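Local structure of beta subunit of photoactivated adenylyl cyclase (Beggiatoa sp. PS, 5M2A) at the interface of chains A and B. The protein converts ATP to cyclic AMP under blue-light control, coupling a flavin-binding BLUF photosensor to a class III adenylyl cyclase domain in a homodimer. Residues are numbered along the deposited sequence; one frame, centred on the assembly and turned at random. Chains: chain A/B, Beta subunit of photoactivated adenylyl cyclase.

Contact 1: the interface of chains A and B. Residues chain A 11, 80, 123, 126-127, 138; chain B 118-119, 122-123, 126.
A:His123 and B:Ser122 meet tip to edge where helix 110-129 of chain A and helix 110-128 of chain B pair in this dimer of a BLUF-regulated adenylyl cyclase. The hydroxyl OG of B:Ser122 lies in the plane of the A:His123 imidazole, 2.8 Å from NE2, and the bond is nearly straight at 168°; its direction is not decided by the atoms. At the other nitrogen, ND1 donates to the carboxylate OE1 of A:Glu127, 2.7 Å away and 6° out of the ring plane, reached on the anti side of that oxygen. Two polar partners at the ring's edge thus fix its rotation, while methyl groups of chain B clamp both faces. CD1 of B:Leu126 sits over the centre of one face, 3.8 Å from the centroid; CD1 of B:Ile119 comes to the opposite face, offset toward the rim. CG of A:His123 stands anti to the backbone N (chi1 -170°), which carries the ring off its own helix and into this methyl clamp. B:Ile119 CD1 also touches CD1 of A:Leu80, on strand 77-83 of the sensor, at 3.6 Å. A water joins the carbonyl O of A:Leu80 to B:Ser122 OG, extending the polar chain to that strand. Across the helix pair, A:Leu126 lays CD1 over a face of the B:His123 ring, and CD2 of B:Leu126 packs on CD1 of A:Ile138 at 3.5 Å.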
loop_
_atom_site.group_PDB
_atom_site.type_symbol
_atom_site.label_atom_id
_atom_site.label_comp_id
_atom_site.label_asym_id
_atom_site.label_seq_id
_atom_site.Cartn_x
_atom_site.Cartn_y
_atom_site.Cartn_z
ATOM N N ILE A 11 18.817 -9.263 -0.125
ATOM C CA ILE A 11 18.203 -10.579 -0.140
ATOM C C ILE A 11 17.759 -10.889 -1.564
ATOM O O ILE A 11 17.544 -9.996 -2.390
ATOM C CB ILE A 11 17.016 -10.674 0.829
ATOM C CG1 ILE A 11 15.995 -9.587 0.509
ATOM C CG2 ILE A 11 17.496 -10.534 2.251
ATOM C CD1 ILE A 11 14.805 -9.603 1.432
ATOM N N LEU A 80 18.711 -4.125 0.903
ATOM C CA LEU A 80 18.017 -3.692 2.110
ATOM C C LEU A 80 18.705 -2.552 2.835
ATOM O O LEU A 80 18.038 -1.776 3.529
ATOM C CB LEU A 80 17.876 -4.857 3.090
ATOM C CG LEU A 80 17.015 -6.030 2.647
ATOM C CD1 LEU A 80 17.053 -7.081 3.734
ATOM C CD2 LEU A 80 15.594 -5.569 2.374
ATOM N N HIS A 123 8.646 -10.381 5.200
ATOM C CA HIS A 123 9.154 -9.200 4.511
ATOM C C HIS A 123 8.851 -9.262 3.020
ATOM O O HIS A 123 8.399 -8.275 2.421
ATOM C CB HIS A 123 10.667 -9.095 4.760
ATOM C CG HIS A 123 11.285 -7.799 4.320
ATOM N ND1 HIS A 123 11.576 -7.513 3.003
ATOM C CD2 HIS A 123 11.715 -6.735 5.035
ATOM C CE1 HIS A 123 12.142 -6.319 2.924
ATOM N NE2 HIS A 123 12.233 -5.823 4.145
ATOM N N LEU A 126 5.191 -8.381 2.372
ATOM C CA LEU A 126 4.975 -6.942 2.512
ATOM C C LEU A 126 5.520 -6.155 1.328
ATOM O O LEU A 126 4.910 -5.157 0.934
ATOM C CB LEU A 126 5.618 -6.436 3.800
ATOM C CG LEU A 126 5.187 -6.978 5.161
ATOM C CD1 LEU A 126 5.503 -5.956 6.235
ATOM C CD2 LEU A 126 3.724 -7.357 5.204
ATOM N N GLU A 127 6.674 -6.561 0.773
ATOM C CA GLU A 127 7.230 -5.891 -0.405
ATOM C C GLU A 127 6.216 -5.761 -1.521
ATOM O O GLU A 127 6.228 -4.770 -2.266
ATOM C CB GLU A 127 8.440 -6.656 -0.943
ATOM C CG GLU A 127 9.700 -6.490 -0.121
ATOM C CD GLU A 127 10.733 -7.521 -0.510
ATOM O OE1 GLU A 127 11.226 -8.250 0.380
ATOM O OE2 GLU A 127 11.019 -7.629 -1.725
ATOM N N ILE A 138 14.248 2.088 -0.940
ATOM C CA ILE A 138 14.936 1.082 -0.136
ATOM C C ILE A 138 16.086 0.472 -0.920
ATOM O O ILE A 138 17.181 0.258 -0.381
ATOM C CB ILE A 138 13.940 0.010 0.336
ATOM C CG1 ILE A 138 12.961 0.623 1.332
ATOM C CG2 ILE A 138 14.677 -1.169 0.976
ATOM C CD1 ILE A 138 11.829 -0.266 1.657
ATOM N N THR B 118 18.857 -6.387 10.542
ATOM C CA THR B 118 18.614 -5.636 9.310
ATOM C C THR B 118 17.231 -5.931 8.734
ATOM O O THR B 118 16.492 -5.008 8.363
ATOM C CB THR B 118 19.699 -5.952 8.276
ATOM O OG1 THR B 118 20.976 -5.521 8.762
ATOM C CG2 THR B 118 19.411 -5.235 6.964
ATOM N N ILE B 119 16.864 -7.207 8.642
ATOM C CA ILE B 119 15.606 -7.571 7.991
ATOM C C ILE B 119 14.415 -7.165 8.855
ATOM O O ILE B 119 13.379 -6.728 8.347
ATOM C CB ILE B 119 15.591 -9.078 7.662
ATOM C CG1 ILE B 119 14.391 -9.438 6.795
ATOM C CG2 ILE B 119 15.602 -9.941 8.911
ATOM C CD1 ILE B 119 14.541 -9.013 5.336
ATOM N N SER B 122 13.924 -3.415 8.619
ATOM C CA SER B 122 13.322 -3.128 7.320
ATOM C C SER B 122 11.857 -3.542 7.299
ATOM O O SER B 122 11.001 -2.825 6.762
ATOM C CB SER B 122 14.099 -3.855 6.227
ATOM O OG SER B 122 13.574 -3.553 4.950
ATOM N N HIS B 123 11.559 -4.707 7.870
ATOM C CA HIS B 123 10.179 -5.159 7.992
ATOM C C HIS B 123 9.319 -4.125 8.705
ATOM O O HIS B 123 8.190 -3.842 8.287
ATOM C CB HIS B 123 10.154 -6.491 8.741
ATOM C CG HIS B 123 8.833 -7.187 8.690
ATOM N ND1 HIS B 123 7.724 -6.730 9.367
ATOM C CD2 HIS B 123 8.449 -8.323 8.062
ATOM C CE1 HIS B 123 6.711 -7.551 9.153
ATOM N NE2 HIS B 123 7.124 -8.526 8.363
ATOM N N LEU B 126 8.394 -1.290 6.351
ATOM C CA LEU B 126 7.342 -1.678 5.411
ATOM C C LEU B 126 5.976 -1.710 6.082
ATOM O O LEU B 126 4.965 -1.354 5.462
ATOM C CB LEU B 126 7.641 -3.045 4.804
ATOM C CG LEU B 126 8.940 -3.283 4.038
ATOM C CD1 LEU B 126 8.828 -4.609 3.301
ATOM C CD2 LEU B 126 9.213 -2.154 3.065
HETATM O O HOH W 1 15.270 -1.745 4.390
#

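Contact 2: the interface of chains A and B. Residues chain A 53, 80-81, 90; chain B 114, 117-118.
A:Lys81 reaches across to B:Thr118, its terminal amine NZ donating to the hydroxyl OG1 at 3.2 Å, a rather long hydrogen bond. One turn earlier on helix 110-128 of chain B, B:Ser114 meets the methyl CE of A:Met90, a loop residue, which comes end-on to 3.6 Å from CB and 3.3 Å from OG, a van der Waals contact with the serine side chain. The next shell shows what sets these groups. B:Thr118 OG1 lies anti to its own carbonyl carbon (chi1 -63°), which lets it donate back to the carbonyl O of B:Ser114 at 3.1 Å; OG1 approaches from above that carbonyl plane, 38° out of it. With its O-H pointed at the helix carbonyl, the oxygen can accept from the lysine. An alanine in place of B:Thr118 would probably leave the A:Lys81 amine without this acceptor and its tip freer to swing. The lysine chain bends at chi3 (-82°), turning its end toward the threonine, while the extended A:Met90 chain delivers its methyl to the serine. In the fold, A:Lys81 belongs to strand 77-83 and A:Ile53 to strand 49-55 of the BLUF sensor of chain A, which rest against helix 110-128 of chain B.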
loop_
_atom_site.group_PDB
_atom_site.type_symbol
_atom_site.label_atom_id
_atom_site.label_comp_id
_atom_site.label_asym_id
_atom_site.label_seq_id
_atom_site.Cartn_x
_atom_site.Cartn_y
_atom_site.Cartn_z
ATOM N N ILE A 53 26.077 -9.986 2.476
ATOM C CA ILE A 53 26.680 -8.743 2.932
ATOM C C ILE A 53 27.995 -8.591 2.185
ATOM O O ILE A 53 28.805 -9.522 2.164
ATOM C CB ILE A 53 26.915 -8.754 4.454
ATOM C CG1 ILE A 53 25.619 -9.087 5.199
ATOM C CG2 ILE A 53 27.475 -7.412 4.915
ATOM C CD1 ILE A 53 25.790 -9.246 6.714
ATOM N N LEU A 80 18.711 -4.125 0.903
ATOM C CA LEU A 80 18.017 -3.692 2.110
ATOM C C LEU A 80 18.705 -2.552 2.835
ATOM O O LEU A 80 18.038 -1.776 3.529
ATOM C CB LEU A 80 17.876 -4.857 3.090
ATOM C CG LEU A 80 17.015 -6.030 2.647
ATOM C CD1 LEU A 80 17.053 -7.081 3.734
ATOM C CD2 LEU A 80 15.594 -5.569 2.374
ATOM N N LYS A 81 20.017 -2.435 2.700
ATOM C CA LYS A 81 20.738 -1.460 3.494
ATOM C C LYS A 81 22.055 -1.173 2.803
ATOM O O LYS A 81 22.701 -2.082 2.277
ATOM C CB LYS A 81 20.970 -1.969 4.925
ATOM C CG LYS A 81 21.842 -1.057 5.781
ATOM C CD LYS A 81 22.289 -1.745 7.064
ATOM C CE LYS A 81 21.227 -1.686 8.147
ATOM N NZ LYS A 81 21.656 -2.420 9.377
ATOM N N MET A 90 33.122 -5.445 8.691
ATOM C CA MET A 90 32.413 -6.354 9.578
ATOM C C MET A 90 33.029 -7.750 9.582
ATOM O O MET A 90 33.006 -8.431 10.614
ATOM C CB MET A 90 30.942 -6.427 9.161
ATOM C CG MET A 90 29.987 -6.666 10.298
ATOM S SD MET A 90 28.271 -6.568 9.755
ATOM C CE MET A 90 27.461 -6.476 11.352
ATOM N N SER B 114 23.320 -10.048 12.661
ATOM C CA SER B 114 23.255 -8.821 11.868
ATOM C C SER B 114 22.118 -8.864 10.852
ATOM O O SER B 114 21.386 -7.879 10.676
ATOM C CB SER B 114 24.586 -8.582 11.159
ATOM O OG SER B 114 24.503 -7.420 10.345
ATOM N N GLN B 117 18.668 -8.390 12.547
ATOM C CA GLN B 117 18.401 -6.995 12.874
ATOM C C GLN B 117 18.087 -6.187 11.619
ATOM O O GLN B 117 17.140 -5.394 11.611
ATOM C CB GLN B 117 19.593 -6.404 13.624
ATOM C CG GLN B 117 19.263 -5.175 14.439
ATOM C CD GLN B 117 19.939 -3.937 13.900
ATOM O OE1 GLN B 117 20.593 -3.194 14.642
ATOM N NE2 GLN B 117 19.792 -3.706 12.598
ATOM N N THR B 118 18.857 -6.387 10.542
ATOM C CA THR B 118 18.614 -5.636 9.310
ATOM C C THR B 118 17.231 -5.931 8.734
ATOM O O THR B 118 16.492 -5.008 8.363
ATOM C CB THR B 118 19.699 -5.952 8.276
ATOM O OG1 THR B 118 20.976 -5.521 8.762
ATOM C CG2 THR B 118 19.411 -5.235 6.964
#

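Contact 3: the interface of chains A and B. Residues chain A 130, 134, 138, 143-145, 260; chain B 125-126, 128-129.
B:Tyr129 holds CG anti to its carbonyl carbon, which sends its ring from just past the end of helix 110-128 into chain A, while A:Met130 folds back at chi2 and chi3 (-55° and -71°) to bring its methyl to the ring's base. There CE of A:Met130 lies 3.3 Å from CD2 of the tyrosine and also close to its CB, a tight contact between side chains that cross at about a right angle. One face of the ring receives CG2 of A:Val134, 4.0 Å above the plane and over the centre. At the far end the phenol OH donates to OD1 of A:Asn260 at 2.7 Å. This oxygen lies in the plane of the tyrosine ring at its edge, but the phenol approaches from above the asparagine carbonyl plane. The amide is held by a second bond: its ND2 donates to the carbonyl O of A:Pro144 at 2.8 Å, nearly straight at 177°, which fixes which end of the amide faces the phenol. A:Leu145 places CD2 3.7 Å from CE2 of the tyrosine, and its CG meets CG1 of B:Val125, the two side chains running antiparallel alongside one another. A:Asn143 OD1 accepts from the A:Leu145 backbone N, bracing this turn. The site thus joins the C-terminal end of chain B's long helix to helix 132-139 and the short 3-10 turn at 144-146 of chain A, and to strand 260-261 in its cyclase domain.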
loop_
_atom_site.group_PDB
_atom_site.type_symbol
_atom_site.label_atom_id
_atom_site.label_comp_id
_atom_site.label_asym_id
_atom_site.label_seq_id
_atom_site.Cartn_x
_atom_site.Cartn_y
_atom_site.Cartn_z
ATOM N N MET A 130 3.959 -2.621 -1.358
ATOM C CA MET A 130 4.537 -1.289 -1.316
ATOM C C MET A 130 4.305 -0.551 -2.634
ATOM O O MET A 130 4.276 -1.167 -3.700
ATOM C CB MET A 130 6.030 -1.372 -1.047
ATOM C CG MET A 130 6.369 -2.100 0.246
ATOM S SD MET A 130 5.536 -1.367 1.661
ATOM C CE MET A 130 6.401 0.110 1.789
ATOM N N VAL A 134 8.530 3.362 -2.960
ATOM C CA VAL A 134 9.119 2.959 -1.687
ATOM C C VAL A 134 10.171 1.873 -1.897
ATOM O O VAL A 134 11.244 1.895 -1.279
ATOM C CB VAL A 134 8.026 2.490 -0.717
ATOM C CG1 VAL A 134 8.694 1.877 0.475
ATOM C CG2 VAL A 134 7.128 3.655 -0.301
ATOM N N ILE A 138 14.248 2.088 -0.940
ATOM C CA ILE A 138 14.936 1.082 -0.136
ATOM C C ILE A 138 16.086 0.472 -0.920
ATOM O O ILE A 138 17.181 0.258 -0.381
ATOM C CB ILE A 138 13.940 0.010 0.336
ATOM C CG1 ILE A 138 12.961 0.623 1.332
ATOM C CG2 ILE A 138 14.677 -1.169 0.976
ATOM C CD1 ILE A 138 11.829 -0.266 1.657
ATOM N N ASN A 143 16.193 5.408 3.571
ATOM C CA ASN A 143 15.054 5.100 4.424
ATOM C C ASN A 143 13.847 5.891 3.943
ATOM O O ASN A 143 13.875 7.127 4.003
ATOM C CB ASN A 143 15.367 5.440 5.884
ATOM C CG ASN A 143 14.273 4.976 6.844
ATOM O OD1 ASN A 143 13.104 4.839 6.470
ATOM N ND2 ASN A 143 14.658 4.728 8.093
ATOM N N PRO A 144 12.775 5.246 3.470
ATOM C CA PRO A 144 11.649 6.020 2.915
ATOM C C PRO A 144 10.924 6.857 3.953
ATOM O O PRO A 144 10.345 7.886 3.600
ATOM C CB PRO A 144 10.737 4.938 2.311
ATOM C CG PRO A 144 11.131 3.664 2.994
ATOM C CD PRO A 144 12.587 3.793 3.319
ATOM N N LEU A 145 10.958 6.461 5.230
ATOM C CA LEU A 145 10.255 7.206 6.273
ATOM C C LEU A 145 10.863 8.576 6.532
ATOM O O LEU A 145 10.174 9.453 7.062
ATOM C CB LEU A 145 10.265 6.416 7.588
ATOM C CG LEU A 145 9.596 5.044 7.586
ATOM C CD1 LEU A 145 9.790 4.355 8.927
ATOM C CD2 LEU A 145 8.128 5.181 7.248
ATOM N N ASN A 260 5.664 11.022 2.048
ATOM C CA ASN A 260 4.903 10.427 3.133
ATOM C C ASN A 260 3.834 11.395 3.610
ATOM O O ASN A 260 4.120 12.570 3.847
ATOM C CB ASN A 260 5.840 10.084 4.290
ATOM C CG ASN A 260 6.946 9.150 3.871
ATOM O OD1 ASN A 260 6.704 8.193 3.139
ATOM N ND2 ASN A 260 8.171 9.422 4.330
ATOM N N VAL B 125 9.723 -0.942 8.833
ATOM C CA VAL B 125 9.482 0.194 7.949
ATOM C C VAL B 125 8.334 -0.123 6.998
ATOM O O VAL B 125 7.392 0.661 6.858
ATOM C CB VAL B 125 10.757 0.569 7.172
ATOM C CG1 VAL B 125 10.454 1.693 6.168
ATOM C CG2 VAL B 125 11.852 1.002 8.123
ATOM N N LEU B 126 8.394 -1.290 6.351
ATOM C CA LEU B 126 7.342 -1.678 5.411
ATOM C C LEU B 126 5.976 -1.710 6.082
ATOM O O LEU B 126 4.965 -1.354 5.462
ATOM C CB LEU B 126 7.641 -3.045 4.804
ATOM C CG LEU B 126 8.940 -3.283 4.038
ATOM C CD1 LEU B 126 8.828 -4.609 3.301
ATOM C CD2 LEU B 126 9.213 -2.154 3.065
ATOM N N LYS B 128 4.708 0.192 8.142
ATOM C CA LYS B 128 4.099 1.510 8.266
ATOM C C LYS B 128 3.306 1.888 7.024
ATOM O O LYS B 128 2.414 2.735 7.101
ATOM C CB LYS B 128 5.170 2.566 8.537
ATOM C CG LYS B 128 6.047 2.273 9.746
ATOM C CD LYS B 128 5.264 2.348 11.040
ATOM C CE LYS B 128 6.186 2.189 12.246
ATOM N NZ LYS B 128 7.014 0.942 12.156
ATOM N N TYR B 129 3.603 1.275 5.889
ATOM C CA TYR B 129 2.902 1.570 4.648
ATOM C C TYR B 129 1.810 0.565 4.327
ATOM O O TYR B 129 1.156 0.690 3.283
ATOM C CB TYR B 129 3.886 1.625 3.483
ATOM C CG TYR B 129 4.905 2.744 3.555
ATOM C CD1 TYR B 129 4.583 4.032 3.146
ATOM C CD2 TYR B 129 6.194 2.505 4.021
ATOM C CE1 TYR B 129 5.516 5.050 3.202
ATOM C CE2 TYR B 129 7.133 3.509 4.075
ATOM C CZ TYR B 129 6.794 4.777 3.670
ATOM O OH TYR B 129 7.722 5.789 3.728
#

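Helix 110-128 of chain B runs through all three contacts, its residues meeting the sensor of chain A at one end and the cyclase region at the other. The C-alpha centres of contact 1 and contact 2 are about 11 Å apart, and the two share A:Leu80 and B:Thr118; contact 1 and contact 3 lie about 9 Å apart, with A:Ile138 and B:Leu126 in common. Contacts 2 and 3 are separated by about 17 Å. Two-fold symmetry repeats each contact with the chains exchanged. Such a continuous path could carry a light-induced shift from sensor to cyclase, although the structure alone does not show it moving.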